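PDB 2CWS: alginate lyase A1-II' from Sphingomonas sp. A1, which probably cleaves the polysaccharide alginate as a lyase of polysaccharide lyase family 7. Local coordinates for residues A[132-137]-A[162-167]. Numbering follows the deposited sequence. Where two conformers were deposited one is given.
Sequences GQLDMQ and YNMEIR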
ATOM      1  N   GLY A 132     -12.829   8.933   9.695  1.00  5.13           N
ATOM      2  CA  GLY A 132     -12.650  10.231  10.327  1.00  6.70           C
ATOM      3  C   GLY A 132     -11.176  10.655  10.471  1.00  4.98           C
ATOM      4  O   GLY A 132     -10.949  11.834  10.797  1.00  5.75           O
ATOM      5  N   GLN A 133     -10.223   9.738  10.219  1.00  5.15           N
ATOM      6  CA  GLN A 133      -8.823  10.153  10.327  1.00  5.52           C
ATOM      7  C   GLN A 133      -7.982   9.134   9.535  1.00  5.00           C
ATOM      8  O   GLN A 133      -8.227   7.926   9.593  1.00  7.47           O
ATOM      9  CB  GLN A 133      -8.439  10.129  11.798  1.00 11.72           C
ATOM     10  CG  GLN A 133      -7.006   9.862  12.047  1.00 13.69           C
ATOM     11  CD  GLN A 133      -6.619   9.827  13.495  1.00  9.37           C
ATOM     12  OE1 GLN A 133      -6.563  10.875  14.140  1.00  9.33           O
ATOM     13  NE2 GLN A 133      -6.363   8.611  14.010  1.00  9.04           N
ATOM     14  N   LEU A 134      -6.986   9.670   8.827  1.00  4.49           N
ATOM     15  CA  LEU A 134      -5.951   8.783   8.283  1.00  4.13           C
ATOM     16  C   LEU A 134      -4.660   9.074   9.019  1.00  3.92           C
ATOM     17  O   LEU A 134      -4.343  10.238   9.342  1.00  6.18           O
ATOM     18  CB  LEU A 134      -5.808   8.993   6.776  1.00  7.20           C
ATOM     19  CG  LEU A 134      -4.892   7.888   6.150  1.00  7.26           C
ATOM     20  CD1 LEU A 134      -5.494   7.332   4.881  1.00  9.14           C
ATOM     21  CD2 LEU A 134      -3.515   8.511   5.953  1.00  7.60           C
ATOM     22  N   ASP A 135      -3.907   8.040   9.338  1.00  3.51           N
ATOM     23  CA  ASP A 135      -2.635   8.134  10.037  1.00  3.45           C
ATOM     24  C   ASP A 135      -1.553   7.591   9.103  1.00  3.72           C
ATOM     25  O   ASP A 135      -1.546   6.389   8.818  1.00  4.21           O
ATOM     26  CB  ASP A 135      -2.716   7.316  11.313  1.00  4.75           C
ATOM     27  CG  ASP A 135      -1.461   7.338  12.159  1.00  4.38           C
ATOM     28  OD1 ASP A 135      -0.488   8.051  11.868  1.00  5.08           O
ATOM     29  OD2 ASP A 135      -1.512   6.557  13.170  1.00  5.84           O
ATOM     30  N   MET A 136      -0.687   8.471   8.613  1.00  3.85           N
ATOM     31  CA  MET A 136       0.488   8.019   7.857  1.00  4.49           C
ATOM     32  C   MET A 136       1.576   7.690   8.847  1.00  5.27           C
ATOM     33  O   MET A 136       2.272   8.578   9.352  1.00  9.42           O
ATOM     34  CB  MET A 136       1.070   9.215   7.067  0.62  5.93           C
ATOM     35  CG  MET A 136       0.245   9.419   5.814  0.62  5.18           C
ATOM     36  SD  MET A 136       0.484   8.137   4.574  0.62  4.01           S
ATOM     37  CE  MET A 136       0.291   9.170   3.131  0.62  8.86           C
ATOM     38  N   GLN A 137       1.725   6.429   9.153  1.00  4.22           N
ATOM     39  CA  GLN A 137       2.664   5.947  10.169  1.00  5.28           C
ATOM     40  C   GLN A 137       4.008   5.687   9.496  1.00  5.59           C
ATOM     41  O   GLN A 137       4.068   5.023   8.467  1.00  8.47           O
ATOM     42  CB  GLN A 137       2.134   4.638  10.778  1.00  6.20           C
ATOM     43  CG  GLN A 137       0.811   4.873  11.497  1.00  7.08           C
ATOM     44  CD  GLN A 137       0.180   3.641  12.141  1.00  7.46           C
ATOM     45  OE1 GLN A 137      -0.875   3.761  12.837  1.00 10.07           O
ATOM     46  NE2 GLN A 137       0.703   2.495  11.951  1.00  9.11           N
ATOM     47  N   TYR A 162      -9.878  10.812  -1.186  1.00  4.55           N
ATOM     48  CA  TYR A 162      -8.584  11.384  -0.771  1.00  4.93           C
ATOM     49  C   TYR A 162      -7.613  11.349  -1.947  1.00  4.25           C
ATOM     50  O   TYR A 162      -7.602  10.420  -2.758  1.00  5.04           O
ATOM     51  CB  TYR A 162      -7.977  10.660   0.432  1.00  5.62           C
ATOM     52  CG  TYR A 162      -8.180   9.143   0.492  1.00  4.54           C
ATOM     53  CD1 TYR A 162      -9.124   8.606   1.333  1.00  4.54           C
ATOM     54  CD2 TYR A 162      -7.403   8.277  -0.268  1.00  4.48           C
ATOM     55  CE1 TYR A 162      -9.323   7.224   1.428  1.00  4.66           C
ATOM     56  CE2 TYR A 162      -7.585   6.902  -0.222  1.00  4.51           C
ATOM     57  CZ  TYR A 162      -8.548   6.382   0.637  1.00  4.09           C
ATOM     58  OH  TYR A 162      -8.808   5.022   0.738  1.00  4.52           O
ATOM     59  N   ASN A 163      -6.795  12.384  -1.984  1.00  4.52           N
ATOM     60  CA  ASN A 163      -5.647  12.482  -2.860  1.00  4.60           C
ATOM     61  C   ASN A 163      -4.346  12.322  -2.094  0.61  3.91           C
ATOM     62  O   ASN A 163      -3.937  13.239  -1.381  0.61  3.49           O
ATOM     63  CB  ASN A 163      -5.593  13.844  -3.540  1.00  5.75           C
ATOM     64  CG  ASN A 163      -6.743  14.005  -4.504  1.00  5.34           C
ATOM     65  OD1 ASN A 163      -6.855  13.241  -5.447  1.00  9.51           O
ATOM     66  ND2 ASN A 163      -7.633  14.969  -4.271  1.00  6.89           N
ATOM     67  N   MET A 164      -3.719  11.187  -2.213  1.00  3.97           N
ATOM     68  CA  MET A 164      -2.593  10.806  -1.381  1.00  4.38           C
ATOM     69  C   MET A 164      -1.300  10.900  -2.176  1.00  4.16           C
ATOM     70  O   MET A 164      -1.293  10.617  -3.375  1.00  4.61           O
ATOM     71  CB  MET A 164      -2.804   9.363  -0.912  1.00  4.90           C
ATOM     72  CG  MET A 164      -1.711   8.858  -0.003  1.00  5.82           C
ATOM     73  SD  MET A 164      -1.943   7.116   0.425  1.00  7.98           S
ATOM     74  CE  MET A 164      -3.478   7.211   1.361  1.00  9.50           C
ATOM     75  N   GLU A 165      -0.217  11.273  -1.479  1.00  4.24           N
ATOM     76  CA  GLU A 165       1.100  11.168  -2.106  1.00  4.83           C
ATOM     77  C   GLU A 165       2.041  10.669  -1.022  1.00  3.84           C
ATOM     78  O   GLU A 165       1.963  11.075   0.128  1.00  4.71           O
ATOM     79  CB  GLU A 165       1.537  12.529  -2.642  1.00  5.66           C
ATOM     80  CG  GLU A 165       2.891  12.500  -3.349  1.00  8.24           C
ATOM     81  CD  GLU A 165       3.179  13.835  -3.991  1.00 12.16           C
ATOM     82  OE1 GLU A 165       4.352  14.217  -4.024  1.00 15.27           O
ATOM     83  OE2 GLU A 165       2.216  14.532  -4.438  1.00 15.82           O
ATOM     84  N   ILE A 166       2.933   9.778  -1.438  1.00  4.13           N
ATOM     85  CA  ILE A 166       3.984   9.296  -0.531  1.00  4.14           C
ATOM     86  C   ILE A 166       5.296   9.384  -1.306  1.00  3.73           C
ATOM     87  O   ILE A 166       5.387   8.786  -2.388  1.00  4.57           O
ATOM     88  CB  ILE A 166       3.781   7.868  -0.011  1.00  4.79           C
ATOM     89  CG1 ILE A 166       2.359   7.696   0.529  1.00  6.89           C
ATOM     90  CG2 ILE A 166       4.831   7.556   1.019  1.00  8.13           C
ATOM     91  CD1 ILE A 166       2.088   6.250   1.013  1.00  7.43           C
ATOM     92  N   ARG A 167       6.236  10.158  -0.799  1.00  5.07           N
ATOM     93  CA  ARG A 167       7.519  10.401  -1.502  1.00  4.62           C
ATOM     94  C   ARG A 167       8.661  10.121  -0.584  1.00  4.76           C
ATOM     95  O   ARG A 167       8.651  10.556   0.565  1.00  6.24           O
ATOM     96  CB  ARG A 167       7.567  11.883  -1.987  1.00  5.88           C
ATOM     97  CG  ARG A 167       8.929  12.276  -2.537  1.00  6.30           C
ATOM     98  CD  ARG A 167       8.847  13.655  -3.194  1.00  7.37           C
ATOM     99  NE  ARG A 167       8.530  14.785  -2.306  1.00  8.30           N
ATOM    100  CZ  ARG A 167       9.426  15.611  -1.775  1.00  8.02           C
ATOM    101  NH1 ARG A 167      10.744  15.440  -1.937  1.00  9.04           N
ATOM    102  NH2 ARG A 167       9.002  16.627  -1.030  1.00 10.13           N
TER
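L134 and M136 of strand 133-139 meet M164 and I166 of strand 162-169 in the apolar interior between the two antiparallel sheets of the alginate lyase β-sandwich, a jelly-roll of the concanavalin type. The two strands belong to different sheets and run nearly parallel, 9° apart, with their axes 10.9 Å from each other, a spacing filled mainly by apolar side chains. L134 enters first. Its CG stands anti to the backbone N (chi1 -170°), and CD1 touches the CE methyl of M164 at 4.1 Å, the leucine and methionine side chains crossing at about a right angle. M177 of the neighbouring strand 172-177 packs against both of these side chains as well as Y162, whose hydroxyl is hydrogen-bonded to T97. D135 turns to the opposite face of its sheet, where OD1 accepts from N151 N and OD2 is hydrogen-bonded to H150 ND1 on strand 148-154; M136 is linked to N151 of that strand through backbone hydrogen bonds. M136 then makes three of the four close approaches between the strands. In the one of its two modelled conformers described here, the chain bends at chi2 (-71°) and again at chi3, and the terminal methyl is the part that reaches the facing sheet. In this conformer M136 CE lies 3.7 Å from M164 CG and 4.1 Å from M164 SD, so it rests against the middle of that side chain, whereas L134 meets the methyl at its end. A127 of strand 120-130 touches both methionines, and V175 also packs on M136, continuing the apolar layer beyond the four residues. The same M136 methyl, so placed, approaches the backbone at E165 O, 3.9 Å from CE, and then the isoleucine: M136 CE sits 3.6 Å from I166 CG1 and 4.0 Å from I166 CD1.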